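Local coordinates for teichoic acid D-alanine hydrolase (Staphylococcus aureus, PDB 5ZH8), which hydrolyses the D-alanyl esters of wall teichoic acid and lipoteichoic acid, and affects methicillin resistance, autolysis and cell wall structure, at residues P62-E67 with T118-F123; Y180-D185 with P276-Q281; N215-A220 with D280-A285; L243-T248 with P292-K297. All blocks are in the same frame, centred on the assembly; numbering follows the deposited sequence.

Interaction 1: residues P62-E67 with T118-F123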
# COMPACT_ATOMS: atom_id res chain seq x y z
N PRO A 62 -7.85 27.86 13.01
CA PRO A 62 -7.65 27.39 14.39
C PRO A 62 -6.34 27.88 14.98
O PRO A 62 -5.42 28.25 14.25
CB PRO A 62 -7.64 25.87 14.23
CG PRO A 62 -7.09 25.65 12.86
CD PRO A 62 -7.60 26.79 12.03
N SER A 63 -6.25 27.87 16.31
CA SER A 63 -5.08 28.37 17.01
C SER A 63 -3.82 27.59 16.65
O SER A 63 -3.88 26.38 16.38
CB SER A 63 -5.30 28.34 18.53
OG SER A 63 -5.62 27.03 18.97
N LYS A 64 -2.69 28.29 16.64
CA LYS A 64 -1.40 27.69 16.29
C LYS A 64 -0.95 26.75 17.41
O LYS A 64 -0.96 27.14 18.58
CB LYS A 64 -0.34 28.77 16.07
CG LYS A 64 0.47 28.60 14.79
CD LYS A 64 -0.21 29.32 13.62
CE LYS A 64 0.78 29.68 12.51
NZ LYS A 64 0.29 30.80 11.66
N LEU A 65 -0.57 25.53 17.04
CA LEU A 65 -0.07 24.55 18.01
C LEU A 65 1.45 24.55 17.98
O LEU A 65 2.05 24.66 16.92
CB LEU A 65 -0.60 23.16 17.68
CG LEU A 65 -2.12 22.98 17.75
CD1 LEU A 65 -2.52 21.59 17.27
CD2 LEU A 65 -2.63 23.23 19.16
N LYS A 66 2.06 24.42 19.16
CA LYS A 66 3.52 24.46 19.27
C LYS A 66 4.12 23.06 19.33
O LYS A 66 3.46 22.10 19.75
CB LYS A 66 3.96 25.30 20.48
CG LYS A 66 3.62 24.73 21.85
CD LYS A 66 4.19 25.61 22.97
CE LYS A 66 4.61 24.80 24.19
NZ LYS A 66 5.79 23.92 23.94
N GLU A 67 5.37 22.94 18.89
CA GLU A 67 6.10 21.69 18.98
C GLU A 67 6.36 21.37 20.45
O GLU A 67 6.64 22.26 21.25
CB GLU A 67 7.42 21.78 18.22
CG GLU A 67 7.27 21.88 16.71
CD GLU A 67 8.58 21.68 15.98
OE1 GLU A 67 9.19 20.61 16.18
OE2 GLU A 67 9.01 22.58 15.21
N THR A 118 3.59 20.28 10.47
CA THR A 118 3.68 20.89 11.79
C THR A 118 2.68 20.19 12.70
O THR A 118 1.92 19.33 12.22
CB THR A 118 3.35 22.39 11.72
OG1 THR A 118 2.00 22.56 11.29
CG2 THR A 118 4.27 23.08 10.73
N PRO A 119 2.67 20.53 14.00
CA PRO A 119 1.60 20.00 14.86
C PRO A 119 0.20 20.42 14.42
O PRO A 119 -0.77 19.74 14.75
CB PRO A 119 1.95 20.58 16.23
CG PRO A 119 3.43 20.76 16.20
CD PRO A 119 3.74 21.17 14.78
N ASN A 120 0.10 21.52 13.69
CA ASN A 120 -1.18 21.98 13.14
C ASN A 120 -1.70 21.15 11.95
O ASN A 120 -2.89 21.20 11.65
CB ASN A 120 -1.10 23.45 12.73
CG ASN A 120 -1.61 24.37 13.81
OD1 ASN A 120 -0.83 25.00 14.53
ND2 ASN A 120 -2.94 24.43 13.95
N THR A 121 -0.81 20.41 11.29
CA THR A 121 -1.20 19.58 10.16
C THR A 121 -2.25 18.54 10.55
O THR A 121 -2.07 17.78 11.52
CB THR A 121 0.01 18.83 9.58
OG1 THR A 121 1.04 19.76 9.26
CG2 THR A 121 -0.39 18.07 8.32
N MET A 122 -3.33 18.51 9.78
CA MET A 122 -4.43 17.58 9.99
C MET A 122 -4.40 16.51 8.91
O MET A 122 -4.30 16.83 7.72
CB MET A 122 -5.77 18.33 9.95
CG MET A 122 -5.90 19.39 11.03
SD MET A 122 -7.12 20.66 10.70
CE MET A 122 -8.66 19.77 10.97
N PHE A 123 -4.47 15.25 9.31
CA PHE A 123 -4.35 14.12 8.40
C PHE A 123 -5.68 13.41 8.22
O PHE A 123 -6.46 13.32 9.16
CB PHE A 123 -3.32 13.13 8.92
CG PHE A 123 -1.94 13.69 9.01
CD1 PHE A 123 -1.58 14.48 10.10
CD2 PHE A 123 -1.00 13.45 8.02
CE1 PHE A 123 -0.31 15.02 10.19
CE2 PHE A 123 0.27 13.99 8.11
CZ PHE A 123 0.62 14.77 9.19
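A type I beta turn, T118 to T121, presents the asparagine at its third position to an extended segment, and N120 reads that segment's backbone much as a neighbouring strand would. Its primary amide spans K64, using one polar atom on each flanking residue. OD1 of N120 accepts the backbone N of L65 at 2.6 Å in a nearly straight bond (173°), with the donor lying above the plane of the side-chain carbonyl. In return ND2 of N120 donates to the carbonyl O of S63 at 3.3 Å, and this acceptor lies almost exactly in the amide plane. Together the bonds fix which end of the amide is oxygen. Next to this grip the packing is largely between carbons. CB of L65 rests 3.9 Å from CB of P119. CD1 of L65 instead reaches back to 3.6 Å from the P119 carbonyl O. The proline ring then continues along the segment, its CG standing 4.0 Å from CG of E67, whose extended chain crosses it at about a right angle. Within the turn, T121 OG1 takes the N-H of T118 at 2.9 Å and also meets Q109. S63 O has a second partner in H247. L65 leans on T293 of helix 292-303, P119 touches S103 of strand 99-106, and beyond the turn F123 opens the three-stranded sheet by pairing with M290.

Interaction 2: residues Y180-D185 with P276-Q281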
# COMPACT_ATOMS: atom_id res chain seq x y z
N TYR A 180 -18.11 -2.29 -0.05
CA TYR A 180 -18.56 -1.03 -0.59
C TYR A 180 -17.68 -0.67 -1.76
O TYR A 180 -16.46 -0.57 -1.63
CB TYR A 180 -18.50 0.10 0.43
CG TYR A 180 -18.95 1.44 -0.10
CD1 TYR A 180 -20.26 1.63 -0.52
CD2 TYR A 180 -18.07 2.52 -0.18
CE1 TYR A 180 -20.69 2.86 -1.00
CE2 TYR A 180 -18.50 3.75 -0.66
CZ TYR A 180 -19.81 3.92 -1.07
OH TYR A 180 -20.22 5.14 -1.54
N LYS A 181 -18.30 -0.53 -2.92
CA LYS A 181 -17.61 -0.09 -4.11
C LYS A 181 -17.97 1.37 -4.29
O LYS A 181 -19.07 1.68 -4.73
CB LYS A 181 -18.07 -0.91 -5.33
CG LYS A 181 -17.36 -2.25 -5.48
CD LYS A 181 -17.67 -2.90 -6.82
CE LYS A 181 -16.96 -2.20 -7.98
NZ LYS A 181 -17.72 -2.38 -9.25
N SER A 182 -17.04 2.27 -3.94
CA SER A 182 -17.26 3.71 -4.06
C SER A 182 -17.46 4.16 -5.52
O SER A 182 -17.07 3.47 -6.46
CB SER A 182 -16.09 4.48 -3.45
OG SER A 182 -14.86 4.01 -3.99
N SER A 183 -18.12 5.32 -5.68
CA SER A 183 -18.30 5.94 -6.99
C SER A 183 -18.26 7.46 -6.85
O SER A 183 -18.74 8.02 -5.86
CB SER A 183 -19.62 5.51 -7.61
OG SER A 183 -19.77 6.08 -8.90
N LYS A 184 -17.69 8.13 -7.86
CA LYS A 184 -17.62 9.60 -7.87
C LYS A 184 -19.01 10.20 -8.08
O LYS A 184 -19.26 11.34 -7.70
CB LYS A 184 -16.67 10.07 -8.99
CG LYS A 184 -15.23 9.61 -8.81
CD LYS A 184 -14.38 10.06 -10.00
CE LYS A 184 -12.89 10.09 -9.66
NZ LYS A 184 -12.04 10.53 -10.80
N ASP A 185 -19.89 9.42 -8.69
CA ASP A 185 -21.28 9.80 -8.89
C ASP A 185 -21.96 10.22 -7.59
O ASP A 185 -22.72 11.19 -7.56
CB ASP A 185 -22.07 8.64 -9.51
CG ASP A 185 -21.60 8.27 -10.91
OD1 ASP A 185 -20.58 8.83 -11.37
OD2 ASP A 185 -22.25 7.42 -11.54
N PRO A 276 -8.33 13.02 -2.75
CA PRO A 276 -9.61 12.46 -2.34
C PRO A 276 -10.74 12.96 -3.24
O PRO A 276 -10.92 14.17 -3.40
CB PRO A 276 -9.78 12.95 -0.91
CG PRO A 276 -8.40 13.23 -0.43
CD PRO A 276 -7.67 13.73 -1.64
N ASN A 277 -11.49 12.02 -3.82
CA ASN A 277 -12.52 12.33 -4.81
C ASN A 277 -13.91 11.80 -4.42
O ASN A 277 -14.86 11.92 -5.21
CB ASN A 277 -12.10 11.76 -6.17
CG ASN A 277 -11.79 10.27 -6.12
OD1 ASN A 277 -11.75 9.66 -5.05
ND2 ASN A 277 -11.59 9.68 -7.28
N ILE A 278 -14.03 11.22 -3.22
CA ILE A 278 -15.26 10.54 -2.80
C ILE A 278 -15.67 10.83 -1.35
O ILE A 278 -16.56 10.18 -0.80
CB ILE A 278 -15.12 9.01 -2.96
CG1 ILE A 278 -13.91 8.49 -2.17
CG2 ILE A 278 -15.00 8.64 -4.43
CD1 ILE A 278 -13.80 6.98 -2.12
N LEU A 279 -15.05 11.83 -0.73
CA LEU A 279 -15.24 12.08 0.70
C LEU A 279 -16.61 12.69 1.00
O LEU A 279 -17.06 12.69 2.16
CB LEU A 279 -14.11 12.96 1.23
CG LEU A 279 -12.68 12.42 1.08
CD1 LEU A 279 -11.71 13.35 1.78
CD2 LEU A 279 -12.56 11.01 1.63
N ASP A 280 -17.29 13.21 -0.02
CA ASP A 280 -18.68 13.67 0.12
C ASP A 280 -19.68 12.53 0.43
O ASP A 280 -20.73 12.78 1.01
CB ASP A 280 -19.14 14.45 -1.13
CG ASP A 280 -18.97 13.68 -2.43
OD1 ASP A 280 -18.33 12.60 -2.44
OD2 ASP A 280 -19.48 14.17 -3.46
N GLN A 281 -19.32 11.30 0.07
CA GLN A 281 -20.17 10.13 0.32
C GLN A 281 -19.66 9.27 1.48
O GLN A 281 -20.21 8.20 1.75
CB GLN A 281 -20.25 9.28 -0.96
CG GLN A 281 -19.09 8.31 -1.17
CD GLN A 281 -18.77 8.05 -2.63
OE1 GLN A 281 -18.73 6.90 -3.07
NE2 GLN A 281 -18.53 9.12 -3.38
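The Y180 ring carries the backbone N of S182 over one face, 3.8 Å above the plane and displaced toward the rim, while the side-chain oxygen of Q281 sits at its edge, near the ring plane. The flat amide of Q281 stands almost perpendicular to that ring, at 87°. With CG anti to the backbone N, Y180 sends its hydroxyl to the glutamine, and OH donates to Q281 OE1 at 2.8 Å along a lone pair. The backbone N of S183 reaches the same OE1 at 3.1 Å, arriving on the other lone pair, also in the carbonyl plane. NE2 of Q281 donates to the carbonyl O of S183 at 2.7 Å, from above the plane of that carbonyl. The bend at chi2 (-149°) places the glutamine amide and chi3 (-126°) turns it so that it meets both backbone groups of one residue. Beside it, CD1 of I278 packs 3.6 Å from CB of S182. Two loops, ahead of helix 189-199 and strand 288-290, are thereby joined. Two donors gathered on this oxygen of a buried glutamine define the amide orientation and would probably polarise it, strengthening its N-H as a donor.

Interaction 3: residues N215-A220 with D280-A285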
# COMPACT_ATOMS: atom_id res chain seq x y z
N ASN A 215 -20.40 -0.85 6.10
CA ASN A 215 -21.09 -1.09 7.35
C ASN A 215 -21.25 0.22 8.12
O ASN A 215 -22.35 0.57 8.54
CB ASN A 215 -20.34 -2.09 8.24
CG ASN A 215 -20.46 -3.52 7.75
OD1 ASN A 215 -21.54 -4.00 7.37
ND2 ASN A 215 -19.33 -4.23 7.78
N TYR A 216 -20.15 0.95 8.29
CA TYR A 216 -20.19 2.18 9.07
C TYR A 216 -20.79 3.37 8.31
O TYR A 216 -21.18 4.35 8.93
CB TYR A 216 -18.80 2.51 9.65
CG TYR A 216 -18.55 1.75 10.93
CD1 TYR A 216 -18.48 0.36 10.93
CD2 TYR A 216 -18.42 2.41 12.15
CE1 TYR A 216 -18.27 -0.35 12.10
CE2 TYR A 216 -18.20 1.71 13.32
CZ TYR A 216 -18.13 0.33 13.29
OH TYR A 216 -17.93 -0.37 14.46
N LEU A 217 -20.90 3.26 6.99
CA LEU A 217 -21.69 4.23 6.21
C LEU A 217 -23.19 4.06 6.49
O LEU A 217 -23.91 5.04 6.63
CB LEU A 217 -21.41 4.11 4.71
CG LEU A 217 -19.99 4.44 4.26
CD1 LEU A 217 -19.83 4.16 2.78
CD2 LEU A 217 -19.63 5.89 4.58
N VAL A 218 -23.65 2.81 6.57
CA VAL A 218 -25.03 2.50 6.96
C VAL A 218 -25.34 2.95 8.39
O VAL A 218 -26.42 3.47 8.67
CB VAL A 218 -25.32 0.98 6.88
CG1 VAL A 218 -26.66 0.63 7.53
CG2 VAL A 218 -25.25 0.49 5.44
N LEU A 219 -24.38 2.73 9.29
CA LEU A 219 -24.51 3.16 10.68
C LEU A 219 -24.56 4.68 10.80
O LEU A 219 -25.29 5.21 11.63
CB LEU A 219 -23.38 2.62 11.55
CG LEU A 219 -23.44 1.14 11.93
CD1 LEU A 219 -22.18 0.73 12.68
CD2 LEU A 219 -24.70 0.81 12.71
N ALA A 220 -23.76 5.37 9.99
CA ALA A 220 -23.79 6.82 9.96
C ALA A 220 -25.17 7.34 9.52
O ALA A 220 -25.67 8.32 10.06
CB ALA A 220 -22.70 7.36 9.03
N ASP A 280 -17.29 13.21 -0.02
CA ASP A 280 -18.68 13.67 0.12
C ASP A 280 -19.68 12.53 0.43
O ASP A 280 -20.73 12.78 1.01
CB ASP A 280 -19.14 14.45 -1.13
CG ASP A 280 -18.97 13.68 -2.43
OD1 ASP A 280 -18.33 12.60 -2.44
OD2 ASP A 280 -19.48 14.17 -3.46
N GLN A 281 -19.32 11.30 0.07
CA GLN A 281 -20.17 10.13 0.32
C GLN A 281 -19.66 9.27 1.48
O GLN A 281 -20.21 8.20 1.75
CB GLN A 281 -20.25 9.28 -0.96
CG GLN A 281 -19.09 8.31 -1.17
CD GLN A 281 -18.77 8.05 -2.63
OE1 GLN A 281 -18.73 6.90 -3.07
NE2 GLN A 281 -18.53 9.12 -3.38
N TYR A 282 -18.61 9.72 2.16
CA TYR A 282 -17.90 8.91 3.16
C TYR A 282 -18.05 9.42 4.59
O TYR A 282 -17.16 9.21 5.43
CB TYR A 282 -16.41 8.79 2.77
CG TYR A 282 -16.01 7.38 2.41
CD1 TYR A 282 -15.68 6.46 3.40
CD2 TYR A 282 -15.99 6.96 1.08
CE1 TYR A 282 -15.32 5.16 3.07
CE2 TYR A 282 -15.64 5.67 0.75
CZ TYR A 282 -15.31 4.77 1.75
OH TYR A 282 -14.95 3.49 1.41
N TYR A 283 -19.18 10.05 4.89
CA TYR A 283 -19.44 10.55 6.24
C TYR A 283 -19.60 9.40 7.21
O TYR A 283 -20.57 8.64 7.13
CB TYR A 283 -20.67 11.46 6.27
CG TYR A 283 -20.39 12.85 5.76
CD1 TYR A 283 -20.39 13.13 4.40
CD2 TYR A 283 -20.12 13.90 6.64
CE1 TYR A 283 -20.13 14.40 3.93
CE2 TYR A 283 -19.86 15.17 6.18
CZ TYR A 283 -19.87 15.42 4.82
OH TYR A 283 -19.62 16.69 4.33
N GLY A 284 -18.64 9.25 8.12
CA GLY A 284 -18.68 8.23 9.16
C GLY A 284 -17.69 7.09 8.98
O GLY A 284 -17.42 6.37 9.94
N ALA A 285 -17.16 6.92 7.77
CA ALA A 285 -16.21 5.84 7.48
C ALA A 285 -14.84 6.32 6.98
O ALA A 285 -14.00 5.51 6.58
CB ALA A 285 -16.81 4.87 6.47
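Helix-to-loop packing in the helical part of the serine beta-lactamase fold: one side of helix 213-227 lies against the loop that leads into strand 288-290, with van der Waals contact alone between the two segments. All the touching residues are buried, so the contrast is between close and loose packing rather than between core and solvent. The close part is built on L217. Its CG is anti to the carbonyl carbon, and CD2 fits into the curve of the loop, 3.5 Å from CB of A285. The carbonyl O of Q281 lies 3.7 Å from the same CD2. Y282 starts away from the helix but brings its ring back beside L217, with OH bonded to D213. Three residues on, CB of A220 faces the backbone of Y283 and G284, with the glycine CA 4.1 Å away. A CB on G284 would collide with that of A220, and at its positive phi (109°) would also jam against the preceding carbonyl O. The looser part is at Y216, where only CB approaches, 4.4 Å from CB of A285. Its ring leads away and hydrogen-bonds M171 through OH; Y283 likewise leads away, to the ring of F250. G284 O binds T133 of helix 129-142, at whose N-terminal end the family's S-x-x-K sequence lies. The loop closes on itself where A285 N donates to Y282 O at 3.3 Å.

Interaction 4: residues L243-T248 with P292-K297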
# COMPACT_ATOMS: atom_id res chain seq x y z
N LEU A 243 -15.66 17.87 23.78
CA LEU A 243 -14.27 17.49 24.07
C LEU A 243 -13.24 18.46 23.47
O LEU A 243 -12.07 18.13 23.36
CB LEU A 243 -14.00 16.06 23.60
CG LEU A 243 -14.94 14.98 24.16
CD1 LEU A 243 -14.42 13.59 23.80
CD2 LEU A 243 -15.13 15.11 25.66
N LYS A 244 -13.68 19.67 23.12
CA LYS A 244 -12.81 20.76 22.63
C LYS A 244 -11.81 20.30 21.58
O LYS A 244 -10.62 20.62 21.65
CB LYS A 244 -12.08 21.42 23.80
CG LYS A 244 -12.99 22.19 24.75
CD LYS A 244 -12.22 22.90 25.85
CE LYS A 244 -13.11 23.87 26.63
NZ LYS A 244 -14.34 23.20 27.16
N LEU A 245 -12.30 19.53 20.62
CA LEU A 245 -11.50 19.12 19.48
C LEU A 245 -11.59 20.21 18.42
O LEU A 245 -12.49 20.20 17.57
CB LEU A 245 -12.00 17.78 18.93
CG LEU A 245 -12.05 16.62 19.91
CD1 LEU A 245 -12.35 15.35 19.13
CD2 LEU A 245 -10.75 16.47 20.67
N GLN A 246 -10.66 21.15 18.49
CA GLN A 246 -10.70 22.37 17.67
C GLN A 246 -9.71 22.33 16.51
O GLN A 246 -9.59 23.31 15.77
CB GLN A 246 -10.41 23.58 18.56
CG GLN A 246 -11.42 23.73 19.68
CD GLN A 246 -11.10 24.89 20.60
OE1 GLN A 246 -9.97 25.06 21.03
NE2 GLN A 246 -12.11 25.68 20.91
N HIS A 247 -9.01 21.21 16.36
CA HIS A 247 -8.08 20.99 15.26
C HIS A 247 -8.44 19.69 14.54
O HIS A 247 -7.58 18.94 14.09
CB HIS A 247 -6.64 20.99 15.78
CG HIS A 247 -6.22 22.30 16.36
ND1 HIS A 247 -6.62 22.74 17.60
CD2 HIS A 247 -5.44 23.29 15.85
CE1 HIS A 247 -6.10 23.93 17.84
NE2 HIS A 247 -5.37 24.28 16.79
N THR A 248 -9.74 19.45 14.45
CA THR A 248 -10.32 18.29 13.81
C THR A 248 -11.45 18.78 12.93
O THR A 248 -12.28 19.59 13.37
CB THR A 248 -10.90 17.33 14.85
OG1 THR A 248 -9.84 16.81 15.67
CG2 THR A 248 -11.65 16.18 14.19
N PRO A 292 -2.80 14.83 15.15
CA PRO A 292 -2.50 13.77 16.13
C PRO A 292 -2.80 14.17 17.58
O PRO A 292 -3.25 13.34 18.36
CB PRO A 292 -1.00 13.54 15.93
CG PRO A 292 -0.77 13.86 14.50
CD PRO A 292 -1.72 14.97 14.15
N THR A 293 -2.56 15.43 17.93
CA THR A 293 -2.82 15.92 19.29
C THR A 293 -4.29 15.78 19.66
O THR A 293 -4.61 15.32 20.76
CB THR A 293 -2.39 17.39 19.47
OG1 THR A 293 -3.07 18.21 18.52
CG2 THR A 293 -0.89 17.54 19.29
N ASP A 294 -5.19 16.17 18.75
CA ASP A 294 -6.63 16.05 18.97
C ASP A 294 -7.08 14.61 19.17
O ASP A 294 -7.97 14.34 19.98
CB ASP A 294 -7.43 16.67 17.82
CG ASP A 294 -7.90 18.09 18.11
OD1 ASP A 294 -7.24 18.81 18.90
OD2 ASP A 294 -8.94 18.49 17.55
N MET A 295 -6.47 13.68 18.43
CA MET A 295 -6.80 12.27 18.57
C MET A 295 -6.43 11.75 19.96
O MET A 295 -7.18 11.00 20.56
CB MET A 295 -6.10 11.43 17.50
CG MET A 295 -6.36 9.93 17.59
SD MET A 295 -8.07 9.39 17.75
CE MET A 295 -8.47 9.01 16.05
N GLY A 296 -5.26 12.14 20.45
CA GLY A 296 -4.86 11.80 21.81
C GLY A 296 -5.75 12.48 22.83
O GLY A 296 -6.15 11.87 23.82
N LYS A 297 -6.07 13.75 22.57
CA LYS A 297 -6.97 14.52 23.43
C LYS A 297 -8.35 13.84 23.53
O LYS A 297 -8.97 13.83 24.59
CB LYS A 297 -7.11 15.95 22.88
CG LYS A 297 -7.89 16.90 23.78
CD LYS A 297 -8.15 18.25 23.12
CE LYS A 297 -6.89 19.10 23.06
NZ LYS A 297 -7.20 20.51 22.66
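K244, with phi and psi both near +46°, is the C-prime residue of a Schellman motif that ends helix 231-240, L245 N returning to G240 O and K244 N to D241 O, and from there the chain winds past the first turn of helix 292-303. The principal side chain is D294, which points from that turn into the curve of the loop. One carboxylate oxygen does nearly all the work. OD2 of D294 accepts the hydroxyl OG1 of T248 at 2.7 Å, on the lone pair facing away from the other oxygen. The same OD2 receives the backbone N of H247 at 3.0 Å, this time from above the carboxylate plane. CB of L245 closes in on it at 3.4 Å. The imidazole of H247 stands almost perpendicular to the carboxylate, its ND1 4.2 Å from OD1 of D294, too far for a bond; NE2 instead pairs with S63 O. Two donors and a place in the first turn of a helix would be expected to stabilise D294 as an anion, and that charge might raise the basicity of the histidine. Three residues on, K297 is anti at chi1 and chi2 (both -173°), which carries CD to 3.7 Å from K244 O; the bend at chi3 (-74°) then directs CE and NZ. Its chain slides past L245 in the opposite direction, with its CD 4.0 Å from CD2 of L245. Around the contact, T248 begins strand 248-250 and touches L288 and M290 of strand 288-290, while P292 touches strands 90-96 and 359-365 of the large antiparallel sheet.

The four contacts form two pairs. Interactions 1 and 4, centres 10 Å apart, touch through H247, whose ring packs against N120, so the N-terminal segment 62-67 is tied to the region of helix 292-303. Interactions 2 and 3, centres 11 Å apart, share D280 and Q281 and also meet where Y180 packs on L217 and Y282. Interactions 3 and 4 lie on opposite sides of the chain's centre, 21 Å apart. Along the chain interaction 1 closes first, whereas interaction 4 crosses both 2 and 3. Segments of interactions 1 and 4 border strands 123-124 and 248-250, and the loop of 2 and 3 leads into 288-290, so this three-stranded sheet lies between the pairs in the beta-lactamase-like fold.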